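Local coordinates for ABC transporter periplasmic-binding protein YtfQ (Mycobacterium smegmatis, PDB 6HBD) that binds beta-D-galactofuranose and probably hands furanose sugars, L-arabinofuranose among them, to an ABC transporter for uptake, at residues A[82-87]-A[156-161]; A[100-105]-A[271-276]; A[122-127]-A[259-264]; A[146-151]-A[206-211]. All coordinates share one frame; numbering follows the deposited sequence.

Interaction 1. Residues A[82-87]-A[156-161]; sequences VVRTGW and GADPAI. With ZN (zinc ion), chain F.
D158 OD1 is gripped from two sources: it binds the zinc ion at 2.2 Å and accepts R84 NE at 3.1 Å, in a nearly straight bond (173° at the hydrogen) that forms part of a salt bridge. The acceptor lies close to the guanidinium plane of R84, yet R84 NE comes at D158 OD1 from above the carboxylate, whose plane is turned 54° from that of the guanidinium. A bend at chi2 of R84 (-115°) lays the chain across the first turn of helix 158-171, where I161 CD1 rests over one guanidinium face, near its rim and 3.6 Å from R84 NH1. D162 supplies the second protein ligand of the zinc and pairs with R84 NH2, while D158 OD2 accepts from the backbone of A107.

The backbones also meet. R84 N donates to G156 O at 2.9 Å, and V83 CG1 comes within 3.7 Å of G156 CA, against a glycine that offers no side chain. A157, the N-cap residue, sets its CB 3.3 Å from V82 O.

Zinc and arginine together would offset the charge of two neighbouring carboxylates and probably keep D158 ionised, tying the loop after strand 76-79 electrostatically to the helix start.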
loop_
_atom_site.group_PDB
_atom_site.type_symbol
_atom_site.label_atom_id
_atom_site.label_comp_id
_atom_site.label_asym_id
_atom_site.label_seq_id
_atom_site.Cartn_x
_atom_site.Cartn_y
_atom_site.Cartn_z
ATOM N N VAL A 82 1.317 -2.438 -10.826
ATOM C CA VAL A 82 1.739 -3.565 -9.984
ATOM C C VAL A 82 3.236 -3.487 -9.618
ATOM O O VAL A 82 3.579 -3.591 -8.429
ATOM C CB VAL A 82 1.338 -4.951 -10.556
ATOM C CG1 VAL A 82 1.885 -5.190 -11.956
ATOM C CG2 VAL A 82 1.768 -6.073 -9.617
ATOM N N VAL A 83 4.105 -3.260 -10.639
ATOM C CA VAL A 83 5.558 -3.075 -10.492
ATOM C C VAL A 83 5.968 -1.811 -11.250
ATOM O O VAL A 83 5.259 -1.373 -12.164
ATOM C CB VAL A 83 6.414 -4.308 -10.883
ATOM C CG1 VAL A 83 6.173 -5.475 -9.931
ATOM C CG2 VAL A 83 6.167 -4.726 -12.325
ATOM N N ARG A 84 7.050 -1.175 -10.792
ATOM C CA ARG A 84 7.504 0.096 -11.350
ATOM C C ARG A 84 7.790 0.097 -12.865
ATOM O O ARG A 84 7.560 1.106 -13.528
ATOM C CB ARG A 84 8.775 0.575 -10.630
ATOM C CG ARG A 84 8.588 0.993 -9.181
ATOM C CD ARG A 84 8.865 2.465 -8.961
ATOM N NE ARG A 84 9.368 2.765 -7.620
ATOM C CZ ARG A 84 10.605 2.515 -7.182
ATOM N NH1 ARG A 84 11.490 1.905 -7.967
ATOM N NH2 ARG A 84 10.961 2.859 -5.943
ATOM N N THR A 85 8.297 -1.020 -13.398
ATOM C CA THR A 85 8.808 -1.164 -14.771
ATOM C C THR A 85 7.946 -1.979 -15.790
ATOM O O THR A 85 7.215 -2.893 -15.410
ATOM C CB THR A 85 10.154 -1.857 -14.597
ATOM O OG1 THR A 85 9.874 -3.174 -14.096
ATOM C CG2 THR A 85 11.083 -1.100 -13.608
ATOM N N GLY A 86 8.082 -1.645 -17.074
ATOM C CA GLY A 86 7.440 -2.343 -18.192
ATOM C C GLY A 86 6.198 -1.708 -18.792
ATOM O O GLY A 86 5.418 -2.412 -19.442
ATOM N N TRP A 87 6.006 -0.377 -18.603
ATOM C CA TRP A 87 4.814 0.351 -19.088
ATOM C C TRP A 87 5.064 1.227 -20.347
ATOM O O TRP A 87 4.106 1.761 -20.918
ATOM C CB TRP A 87 4.272 1.248 -17.946
ATOM C CG TRP A 87 4.074 0.531 -16.643
ATOM C CD1 TRP A 87 4.854 0.614 -15.524
ATOM C CD2 TRP A 87 3.058 -0.428 -16.356
ATOM N NE1 TRP A 87 4.377 -0.235 -14.553
ATOM C CE2 TRP A 87 3.281 -0.897 -15.043
ATOM C CE3 TRP A 87 1.960 -0.926 -17.080
ATOM C CZ2 TRP A 87 2.459 -1.853 -14.446
ATOM C CZ3 TRP A 87 1.158 -1.889 -16.491
ATOM C CH2 TRP A 87 1.408 -2.340 -15.189
ATOM N N GLY A 156 9.273 -5.572 -6.805
ATOM C CA GLY A 156 9.153 -4.573 -7.869
ATOM C C GLY A 156 8.106 -3.500 -7.672
ATOM O O GLY A 156 8.099 -2.508 -8.407
ATOM N N ALA A 157 7.202 -3.690 -6.691
ATOM C CA ALA A 157 6.145 -2.728 -6.370
ATOM C C ALA A 157 6.752 -1.518 -5.622
ATOM O O ALA A 157 7.592 -1.685 -4.713
ATOM C CB ALA A 157 5.062 -3.391 -5.525
ATOM N N ASP A 158 6.312 -0.304 -6.041
ATOM C CA ASP A 158 6.731 0.991 -5.519
ATOM C C ASP A 158 6.644 1.049 -3.992
ATOM O O ASP A 158 7.678 1.315 -3.375
ATOM C CB ASP A 158 5.924 2.099 -6.224
ATOM C CG ASP A 158 6.189 3.537 -5.822
ATOM O OD1 ASP A 158 7.345 3.858 -5.506
ATOM O OD2 ASP A 158 5.245 4.343 -5.870
ATOM N N PRO A 159 5.508 0.681 -3.333
ATOM C CA PRO A 159 5.495 0.703 -1.851
ATOM C C PRO A 159 6.508 -0.228 -1.143
ATOM O O PRO A 159 7.030 0.129 -0.075
ATOM C CB PRO A 159 4.045 0.319 -1.506
ATOM C CG PRO A 159 3.469 -0.261 -2.731
ATOM C CD PRO A 159 4.177 0.330 -3.877
ATOM N N ALA A 160 6.766 -1.430 -1.731
ATOM C CA ALA A 160 7.671 -2.410 -1.137
ATOM C C ALA A 160 9.110 -1.900 -1.073
ATOM O O ALA A 160 9.740 -1.932 0.005
ATOM C CB ALA A 160 7.614 -3.711 -1.906
ATOM N N ILE A 161 9.606 -1.385 -2.222
ATOM C CA ILE A 161 10.959 -0.821 -2.349
ATOM C C ILE A 161 11.127 0.345 -1.367
ATOM O O ILE A 161 12.085 0.371 -0.595
ATOM C CB ILE A 161 11.195 -0.338 -3.809
ATOM C CG1 ILE A 161 11.247 -1.515 -4.796
ATOM C CG2 ILE A 161 12.464 0.498 -3.917
ATOM C CD1 ILE A 161 10.742 -1.181 -6.168
HETATM ZN ZN ZN F . 8.098 5.793 -4.852
#

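Interaction 2. Residues A[100-105]-A[271-276]; sequences PVILTD and DLAKKV. With GZL (beta-D-galactofuranose), chain L.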
loop_
_atom_site.group_PDB
_atom_site.type_symbol
_atom_site.label_atom_id
_atom_site.label_comp_id
_atom_site.label_asym_id
_atom_site.label_seq_id
_atom_site.Cartn_x
_atom_site.Cartn_y
_atom_site.Cartn_z
ATOM N N PRO A 100 -5.850 10.652 -21.273
ATOM C CA PRO A 100 -4.983 10.966 -20.118
ATOM C C PRO A 100 -4.832 9.794 -19.135
ATOM O O PRO A 100 -5.717 8.927 -19.084
ATOM C CB PRO A 100 -5.690 12.148 -19.464
ATOM C CG PRO A 100 -6.579 12.723 -20.510
ATOM C CD PRO A 100 -7.031 11.537 -21.296
ATOM N N VAL A 101 -3.725 9.770 -18.348
ATOM C CA VAL A 101 -3.461 8.682 -17.417
ATOM C C VAL A 101 -3.294 9.205 -15.996
ATOM O O VAL A 101 -2.627 10.215 -15.803
ATOM C CB VAL A 101 -2.233 7.863 -17.882
ATOM C CG1 VAL A 101 -1.917 6.728 -16.915
ATOM C CG2 VAL A 101 -2.443 7.321 -19.293
ATOM N N ILE A 102 -3.897 8.503 -14.996
ATOM C CA ILE A 102 -3.758 8.824 -13.563
ATOM C C ILE A 102 -3.238 7.556 -12.879
ATOM O O ILE A 102 -3.791 6.472 -13.077
ATOM C CB ILE A 102 -5.058 9.351 -12.863
ATOM C CG1 ILE A 102 -5.628 10.595 -13.580
ATOM C CG2 ILE A 102 -4.779 9.653 -11.374
ATOM C CD1 ILE A 102 -7.073 10.997 -13.165
ATOM N N LEU A 103 -2.175 7.706 -12.075
ATOM C CA LEU A 103 -1.566 6.598 -11.339
ATOM C C LEU A 103 -2.097 6.652 -9.920
ATOM O O LEU A 103 -2.131 7.740 -9.344
ATOM C CB LEU A 103 -0.030 6.714 -11.365
ATOM C CG LEU A 103 0.686 6.006 -12.541
ATOM C CD1 LEU A 103 -0.010 6.246 -13.889
ATOM C CD2 LEU A 103 2.143 6.412 -12.589
ATOM N N THR A 104 -2.603 5.508 -9.389
ATOM C CA THR A 104 -3.167 5.448 -8.037
ATOM C C THR A 104 -2.425 4.390 -7.186
ATOM O O THR A 104 -2.189 3.270 -7.644
ATOM C CB THR A 104 -4.721 5.282 -8.037
ATOM O OG1 THR A 104 -5.109 3.917 -7.911
ATOM C CG2 THR A 104 -5.390 5.906 -9.225
ATOM N N ASP A 105 -1.983 4.807 -5.978
ATOM C CA ASP A 105 -1.313 4.046 -4.923
ATOM C C ASP A 105 0.026 3.356 -5.295
ATOM O O ASP A 105 0.662 2.797 -4.406
ATOM C CB ASP A 105 -2.287 3.041 -4.301
ATOM C CG ASP A 105 -2.760 1.888 -5.152
ATOM O OD1 ASP A 105 -2.017 0.881 -5.262
ATOM O OD2 ASP A 105 -3.900 1.962 -5.674
ATOM N N ASP A 271 -12.776 13.047 -9.023
ATOM C CA ASP A 271 -12.604 14.487 -9.127
ATOM C C ASP A 271 -11.514 14.791 -10.165
ATOM O O ASP A 271 -11.782 15.502 -11.134
ATOM C CB ASP A 271 -12.249 15.080 -7.750
ATOM C CG ASP A 271 -12.104 16.600 -7.721
ATOM O OD1 ASP A 271 -12.924 17.297 -8.395
ATOM O OD2 ASP A 271 -11.177 17.099 -7.019
ATOM N N LEU A 272 -10.327 14.161 -10.012
ATOM C CA LEU A 272 -9.181 14.321 -10.920
ATOM C C LEU A 272 -9.521 13.821 -12.312
ATOM O O LEU A 272 -9.208 14.504 -13.272
ATOM C CB LEU A 272 -7.955 13.560 -10.401
ATOM C CG LEU A 272 -7.400 14.026 -9.054
ATOM C CD1 LEU A 272 -6.486 12.986 -8.471
ATOM C CD2 LEU A 272 -6.715 15.379 -9.163
ATOM N N ALA A 273 -10.187 12.668 -12.432
ATOM C CA ALA A 273 -10.602 12.153 -13.738
ATOM C C ALA A 273 -11.452 13.180 -14.514
ATOM O O ALA A 273 -11.234 13.374 -15.702
ATOM C CB ALA A 273 -11.375 10.857 -13.570
ATOM N N LYS A 274 -12.385 13.860 -13.845
ATOM C CA LYS A 274 -13.209 14.872 -14.510
ATOM C C LYS A 274 -12.348 16.089 -14.915
ATOM O O LYS A 274 -12.484 16.551 -16.045
ATOM C CB LYS A 274 -14.394 15.304 -13.619
ATOM C CG LYS A 274 -15.473 14.232 -13.497
ATOM C CD LYS A 274 -16.425 14.511 -12.340
ATOM C CE LYS A 274 -17.518 13.476 -12.220
ATOM N NZ LYS A 274 -18.549 13.882 -11.229
ATOM N N LYS A 275 -11.472 16.590 -13.990
ATOM C CA LYS A 275 -10.586 17.746 -14.224
ATOM C C LYS A 275 -9.681 17.481 -15.415
ATOM O O LYS A 275 -9.492 18.321 -16.301
ATOM C CB LYS A 275 -9.671 18.014 -13.016
ATOM C CG LYS A 275 -10.271 18.879 -11.939
ATOM C CD LYS A 275 -9.178 19.465 -11.039
ATOM C CE LYS A 275 -9.725 20.430 -10.006
ATOM N NZ LYS A 275 -10.452 19.741 -8.905
ATOM N N VAL A 276 -9.063 16.320 -15.374
ATOM C CA VAL A 276 -8.169 15.858 -16.411
ATOM C C VAL A 276 -8.909 15.837 -17.750
ATOM O O VAL A 276 -8.559 16.632 -18.626
ATOM C CB VAL A 276 -7.589 14.484 -15.985
ATOM C CG1 VAL A 276 -7.118 13.661 -17.162
ATOM C CG2 VAL A 276 -6.465 14.688 -14.979
HETATM C C6 GZL L . 0.002 1.151 -1.211
HETATM C C5 GZL L . -0.633 0.038 -2.016
HETATM C C4 GZL L . -0.269 -1.337 -1.481
HETATM C C3 GZL L . -0.703 -1.611 -0.045
HETATM C C2 GZL L . -0.774 -3.126 -0.046
HETATM O O6 GZL L . -0.219 2.402 -1.850
HETATM O O5 GZL L . -0.312 0.158 -3.404
HETATM O O4 GZL L . -0.965 -2.347 -2.245
HETATM O O3 GZL L . 0.197 -1.157 0.952
HETATM C C1 GZL L . -1.450 -3.384 -1.381
HETATM O O2 GZL L . -1.540 -3.677 1.015
HETATM O O1 GZL L . -0.959 -4.629 -1.728
#
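I102 and the helix residues L272, A273 and V276 make this contact by shape alone. The bump is the end of I102: with CG1 anti to the carbonyl carbon (chi1 -56°) and the chain extended beyond it, CD1 is carried away from the strand and onto the helix surface. The hollow lies on the near side of helix 266-277, floored by backbone rather than by side chains, since the closest atoms to I102 CD1 are A273 N at 3.6 Å and A273 CA at 3.8 Å. Its walls are side chains one turn apart. L272 CB stands 3.9 Å from I102 CD1, and V276 CG2 bounds the hollow at 4.2 Å from the same methyl. So close an approach to the backbone is consistent with the small side chain of A273. P100 and V276 also meet, their side chains sliding past each other in opposite directions, but the modelled separation is too short to be trusted. Further apolar groups line the same layer: I120 touches both I102 and L272, and V76 touches V276.

Strand 101-104 and helix segment 271-276 run nearly antiparallel, at 162°, with axes 9.7 Å apart. Beyond the strand's C-terminal end D105 turns to the sugar: its backbone O accepts galactofuranose O6 at 2.7 Å, and D105 OD1 lies 2.6 Å from the ligand's O5. R32 pairs with D105 OD2. A helix covering one face of a largely parallel sheet whose strand ends carry ligand-binding loops is typical of the Rossmann-like lobes of type I periplasmic binding proteins.

Interaction 3. Residues A[122-127]-A[259-264]; sequences ADFIEE and VECNPL. With ZN (zinc ion), chain D; GZL (beta-D-galactofuranose), chain L.
E127 reaches C261 because its CG stands anti to the carbonyl carbon (chi1 -72°) and the rest of its chain is extended, while C261 holds SG anti to the backbone N (chi1 179°). The carboxylate end therefore comes alongside the cysteine, with E127 OE2 3.3 Å from C261 CB and 3.5 Å from C261 SG. This is packing rather than a hydrogen bond; the firm polar partner of E127 is R163, in a salt bridge to OE1, and D290 brings a like charge near OE2. C261 SG also meets A122 CB at 4.2 Å.

The F124 ring turns an edge to both C261 SG and the sugar: F124 CE1 lies 3.1 Å from galactofuranose O6, and C261 SG is 3.9 Å from the ligand's C6. A122 O sits over the centre of one face of that ring. Farther along, V259 CG1 packs 3.9 Å from E127 CA, whereas E260 points away and binds zinc through both carboxylate oxygens, together with a water and E291.

Residues 122-123 lead from strand 118-121 of the seven-stranded sheet into helix 124-138, with D123 as N-cap. Residues 261-264 leave strand 257-260 of the six-stranded sheet toward helix 266-277. Two of the crossovers between the lobes thus meet beside the sugar, with helix 158-171 against F124 and helices 30-46 and 305-313 flanking residues 262-264.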
loop_
_atom_site.group_PDB
_atom_site.type_symbol
_atom_site.label_atom_id
_atom_site.label_comp_id
_atom_site.label_asym_id
_atom_site.label_seq_id
_atom_site.Cartn_x
_atom_site.Cartn_y
_atom_site.Cartn_z
ATOM N N ALA A 122 0.490 7.441 -1.038
ATOM C CA ALA A 122 1.083 7.907 0.218
ATOM C C ALA A 122 2.599 8.035 0.092
ATOM O O ALA A 122 3.140 7.710 -0.967
ATOM C CB ALA A 122 0.721 6.947 1.331
ATOM N N ASP A 123 3.284 8.547 1.142
ATOM C CA ASP A 123 4.748 8.625 1.166
ATOM C C ASP A 123 5.199 7.352 1.868
ATOM O O ASP A 123 5.382 7.321 3.105
ATOM C CB ASP A 123 5.281 9.890 1.886
ATOM C CG ASP A 123 6.811 10.037 1.959
ATOM O OD1 ASP A 123 7.529 9.255 1.274
ATOM O OD2 ASP A 123 7.288 10.926 2.702
ATOM N N PHE A 124 5.385 6.298 1.041
ATOM C CA PHE A 124 5.830 4.947 1.445
ATOM C C PHE A 124 7.116 4.955 2.240
ATOM O O PHE A 124 7.226 4.218 3.220
ATOM C CB PHE A 124 6.007 4.088 0.207
ATOM C CG PHE A 124 4.757 4.030 -0.633
ATOM C CD1 PHE A 124 3.525 3.787 -0.053
ATOM C CD2 PHE A 124 4.793 4.341 -1.981
ATOM C CE1 PHE A 124 2.376 3.764 -0.811
ATOM C CE2 PHE A 124 3.638 4.290 -2.749
ATOM C CZ PHE A 124 2.435 4.017 -2.156
ATOM N N ILE A 125 8.069 5.829 1.865
ATOM C CA ILE A 125 9.336 5.944 2.591
ATOM C C ILE A 125 9.014 6.367 4.012
ATOM O O ILE A 125 9.480 5.722 4.937
ATOM C CB ILE A 125 10.353 6.908 1.903
ATOM C CG1 ILE A 125 10.798 6.369 0.507
ATOM C CG2 ILE A 125 11.598 7.146 2.786
ATOM C CD1 ILE A 125 10.117 6.941 -0.627
ATOM N N GLU A 126 8.180 7.380 4.203
ATOM C CA GLU A 126 7.852 7.787 5.568
ATOM C C GLU A 126 7.015 6.771 6.303
ATOM O O GLU A 126 7.169 6.668 7.523
ATOM C CB GLU A 126 7.201 9.144 5.622
ATOM C CG GLU A 126 8.133 10.168 6.232
ATOM C CD GLU A 126 7.895 10.377 7.704
ATOM O OE1 GLU A 126 8.878 10.422 8.471
ATOM O OE2 GLU A 126 6.718 10.542 8.088
ATOM N N GLU A 127 6.140 6.008 5.593
ATOM C CA GLU A 127 5.394 4.935 6.248
ATOM C C GLU A 127 6.442 3.980 6.856
ATOM O O GLU A 127 6.380 3.686 8.058
ATOM C CB GLU A 127 4.480 4.191 5.274
ATOM C CG GLU A 127 3.286 5.012 4.847
ATOM C CD GLU A 127 2.446 4.402 3.743
ATOM O OE1 GLU A 127 2.899 3.410 3.129
ATOM O OE2 GLU A 127 1.327 4.907 3.500
ATOM N N VAL A 259 0.945 1.764 10.944
ATOM C CA VAL A 259 1.061 3.025 10.225
ATOM C C VAL A 259 0.040 2.937 9.089
ATOM O O VAL A 259 0.114 2.029 8.262
ATOM C CB VAL A 259 2.498 3.320 9.718
ATOM C CG1 VAL A 259 2.516 4.575 8.851
ATOM C CG2 VAL A 259 3.465 3.476 10.884
ATOM N N GLU A 260 -0.928 3.877 9.092
ATOM C CA GLU A 260 -2.052 3.943 8.174
ATOM C C GLU A 260 -1.648 4.256 6.765
ATOM O O GLU A 260 -0.913 5.208 6.548
ATOM C CB GLU A 260 -3.021 5.060 8.661
ATOM C CG GLU A 260 -4.271 5.335 7.836
ATOM C CD GLU A 260 -5.100 6.439 8.460
ATOM O OE1 GLU A 260 -5.232 7.537 7.862
ATOM O OE2 GLU A 260 -5.587 6.212 9.586
ATOM N N CYS A 261 -2.204 3.525 5.803
ATOM C CA CYS A 261 -2.096 3.840 4.384
ATOM C C CYS A 261 -3.552 3.838 3.950
ATOM O O CYS A 261 -4.214 2.806 4.056
ATOM C CB CYS A 261 -1.274 2.821 3.609
ATOM S SG CYS A 261 -1.165 3.188 1.842
ATOM N N ASN A 262 -4.070 4.982 3.539
ATOM C CA ASN A 262 -5.491 5.158 3.271
ATOM C C ASN A 262 -5.975 4.594 1.912
ATOM O O ASN A 262 -5.619 5.128 0.860
ATOM C CB ASN A 262 -5.795 6.642 3.398
ATOM C CG ASN A 262 -7.243 6.989 3.602
ATOM O OD1 ASN A 262 -8.139 6.444 2.917
ATOM N ND2 ASN A 262 -7.479 7.958 4.512
ATOM N N PRO A 263 -6.859 3.575 1.915
ATOM C CA PRO A 263 -7.350 3.025 0.640
ATOM C C PRO A 263 -8.458 3.789 -0.046
ATOM O O PRO A 263 -8.722 3.494 -1.208
ATOM C CB PRO A 263 -7.876 1.640 1.047
ATOM C CG PRO A 263 -8.328 1.818 2.416
ATOM C CD PRO A 263 -7.430 2.837 3.059
ATOM N N LEU A 264 -9.106 4.756 0.624
ATOM C CA LEU A 264 -10.304 5.415 0.097
ATOM C C LEU A 264 -10.026 6.576 -0.898
ATOM O O LEU A 264 -10.429 7.739 -0.701
ATOM C CB LEU A 264 -11.187 5.862 1.276
ATOM C CG LEU A 264 -11.424 4.816 2.413
ATOM C CD1 LEU A 264 -12.416 5.315 3.441
ATOM C CD2 LEU A 264 -11.906 3.512 1.880
HETATM ZN ZN ZN D . -6.440 8.213 9.820
HETATM C C6 GZL L . 0.002 1.151 -1.211
HETATM C C5 GZL L . -0.633 0.038 -2.016
HETATM C C4 GZL L . -0.269 -1.337 -1.481
HETATM C C3 GZL L . -0.703 -1.611 -0.045
HETATM C C2 GZL L . -0.774 -3.126 -0.046
HETATM O O6 GZL L . -0.219 2.402 -1.850
HETATM O O5 GZL L . -0.312 0.158 -3.404
HETATM O O4 GZL L . -0.965 -2.347 -2.245
HETATM O O3 GZL L . 0.197 -1.157 0.952
HETATM C C1 GZL L . -1.450 -3.384 -1.381
HETATM O O2 GZL L . -1.540 -3.677 1.015
HETATM O O1 GZL L . -0.959 -4.629 -1.728
HETATM O O HOH W 1 -8.477 7.993 9.443
#

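Interaction 4. Residues A[146-151]-A[206-211]; sequences VNIVQL and IDVVFA
N147 and D207 open a run of hydrogen bonds between two parallel strands. N147 O takes two backbone donors, D207 N at 2.9 Å and V208 N at 3.2 Å. The regular parallel pattern follows: V149 N to V208 O, F210 N to V149 O and L151 N to F210 O, all within 2.9 to 3.0 Å.

One side-chain bond joins this set. D207 OD1 accepts N147 N at 3.0 Å, almost straight at 178° but from above the carboxylate plane; Q205 also donates to that oxygen.

Apolar contacts fall on two faces. On the I148 and F210 face, I148 CG1 lies 3.5 Å from V208 CG1. On the other, L151 CD1 bridges V209 CG2 and A211 CB, and V149 CG2 meets I206 CG2.

An amide meets a ring edge where Q150, its CG anti to the backbone N (chi1 177°), runs beside F210, amide plane perpendicular to the ring and Q150 NE2 3.6 Å from F210 CD2. F167 stacks on F210.

Facing backbone groups are thus paired, N147 N by a carboxylate, while V146, I148 and Q150 bond to residues of or beside strand 177-184 on the other flank, as fits an interior strand pair.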
loop_
_atom_site.group_PDB
_atom_site.type_symbol
_atom_site.label_atom_id
_atom_site.label_comp_id
_atom_site.label_asym_id
_atom_site.label_seq_id
_atom_site.Cartn_x
_atom_site.Cartn_y
_atom_site.Cartn_z
ATOM N N VAL A 146 18.878 -6.670 18.960
ATOM C CA VAL A 146 17.440 -6.839 18.743
ATOM C C VAL A 146 17.275 -7.307 17.290
ATOM O O VAL A 146 17.698 -6.625 16.347
ATOM C CB VAL A 146 16.694 -5.512 19.040
ATOM C CG1 VAL A 146 15.181 -5.678 18.921
ATOM C CG2 VAL A 146 17.060 -4.987 20.425
ATOM N N ASN A 147 16.689 -8.483 17.135
ATOM C CA ASN A 147 16.568 -9.152 15.854
ATOM C C ASN A 147 15.309 -8.799 15.130
ATOM O O ASN A 147 14.226 -9.144 15.595
ATOM C CB ASN A 147 16.669 -10.671 16.040
ATOM C CG ASN A 147 18.086 -11.153 16.219
ATOM O OD1 ASN A 147 18.523 -12.069 15.522
ATOM N ND2 ASN A 147 18.842 -10.596 17.168
ATOM N N ILE A 148 15.449 -8.157 13.963
ATOM C CA ILE A 148 14.316 -7.742 13.151
ATOM C C ILE A 148 14.206 -8.674 11.966
ATOM O O ILE A 148 15.186 -8.990 11.317
ATOM C CB ILE A 148 14.382 -6.224 12.727
ATOM C CG1 ILE A 148 14.316 -5.287 13.958
ATOM C CG2 ILE A 148 13.250 -5.872 11.764
ATOM C CD1 ILE A 148 15.043 -4.146 13.827
ATOM N N VAL A 149 12.990 -9.068 11.670
ATOM C CA VAL A 149 12.625 -9.899 10.533
ATOM C C VAL A 149 11.777 -8.962 9.665
ATOM O O VAL A 149 11.181 -8.045 10.221
ATOM C CB VAL A 149 11.833 -11.094 11.076
ATOM C CG1 VAL A 149 11.451 -12.051 9.973
ATOM C CG2 VAL A 149 12.641 -11.800 12.145
ATOM N N GLN A 150 11.762 -9.135 8.331
ATOM C CA GLN A 150 11.051 -8.218 7.432
ATOM C C GLN A 150 10.280 -8.948 6.336
ATOM O O GLN A 150 10.878 -9.657 5.520
ATOM C CB GLN A 150 12.043 -7.193 6.821
ATOM C CG GLN A 150 11.423 -6.203 5.780
ATOM C CD GLN A 150 12.183 -4.903 5.470
ATOM O OE1 GLN A 150 12.052 -4.366 4.373
ATOM N NE2 GLN A 150 12.922 -4.284 6.400
ATOM N N LEU A 151 8.954 -8.735 6.281
ATOM C CA LEU A 151 8.129 -9.376 5.266
ATOM C C LEU A 151 7.959 -8.345 4.176
ATOM O O LEU A 151 7.342 -7.316 4.402
ATOM C CB LEU A 151 6.789 -9.843 5.852
ATOM C CG LEU A 151 6.894 -10.751 7.080
ATOM C CD1 LEU A 151 5.626 -10.767 7.857
ATOM C CD2 LEU A 151 7.258 -12.146 6.680
ATOM N N ILE A 206 14.144 -13.983 17.447
ATOM C CA ILE A 206 13.344 -13.024 16.675
ATOM C C ILE A 206 12.672 -12.063 17.693
ATOM O O ILE A 206 11.768 -12.477 18.429
ATOM C CB ILE A 206 12.298 -13.740 15.769
ATOM C CG1 ILE A 206 12.985 -14.559 14.658
ATOM C CG2 ILE A 206 11.330 -12.708 15.180
ATOM C CD1 ILE A 206 12.055 -15.450 13.819
ATOM N N ASP A 207 13.110 -10.792 17.737
ATOM C CA ASP A 207 12.536 -9.812 18.674
ATOM C C ASP A 207 11.293 -9.129 18.121
ATOM O O ASP A 207 10.318 -8.913 18.854
ATOM C CB ASP A 207 13.562 -8.731 19.044
ATOM C CG ASP A 207 14.603 -9.221 20.016
ATOM O OD1 ASP A 207 15.545 -9.906 19.570
ATOM O OD2 ASP A 207 14.480 -8.908 21.231
ATOM N N VAL A 208 11.354 -8.761 16.834
ATOM C CA VAL A 208 10.318 -8.001 16.156
ATOM C C VAL A 208 10.265 -8.360 14.661
ATOM O O VAL A 208 11.283 -8.706 14.071
ATOM C CB VAL A 208 10.578 -6.483 16.420
ATOM C CG1 VAL A 208 12.069 -6.171 16.501
ATOM C CG2 VAL A 208 9.877 -5.561 15.402
ATOM N N VAL A 209 9.066 -8.281 14.067
ATOM C CA VAL A 209 8.828 -8.497 12.642
ATOM C C VAL A 209 8.230 -7.185 12.090
ATOM O O VAL A 209 7.413 -6.547 12.746
ATOM C CB VAL A 209 7.987 -9.776 12.306
ATOM C CG1 VAL A 209 7.300 -10.343 13.529
ATOM C CG2 VAL A 209 7.003 -9.589 11.141
ATOM N N PHE A 210 8.690 -6.767 10.913
ATOM C CA PHE A 210 8.210 -5.584 10.250
ATOM C C PHE A 210 7.550 -6.056 8.988
ATOM O O PHE A 210 8.236 -6.435 8.026
ATOM C CB PHE A 210 9.336 -4.583 9.948
ATOM C CG PHE A 210 8.966 -3.522 8.929
ATOM C CD1 PHE A 210 7.872 -2.691 9.129
ATOM C CD2 PHE A 210 9.661 -3.415 7.732
ATOM C CE1 PHE A 210 7.505 -1.750 8.168
ATOM C CE2 PHE A 210 9.285 -2.481 6.769
ATOM C CZ PHE A 210 8.212 -1.655 6.996
ATOM N N ALA A 211 6.205 -6.047 8.993
ATOM C CA ALA A 211 5.437 -6.456 7.835
ATOM C C ALA A 211 5.152 -5.211 7.015
ATOM O O ALA A 211 4.677 -4.229 7.561
ATOM C CB ALA A 211 4.151 -7.138 8.266
#

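In the fold
Interactions 2 and 4 are buried scaffold contacts, one in each lobe and about 37 Å apart between centres: the first joins a helix to a strand purely by apolar packing, the second joins two strands chiefly through backbone hydrogen bonds. Interactions 1 and 3 lie between them, where the lobes meet, and there charge and metal enter. Interaction 1 is only partly buried and depends on a salt bridge and zinc; interaction 3 is buried and touches the sugar. F124 links these two, packing on D158 and P159. D105 and F124 bring interactions 2 and 3 together at the ligand, and strand 257-260 of interaction 3 leads on to helix 266-277 of interaction 2.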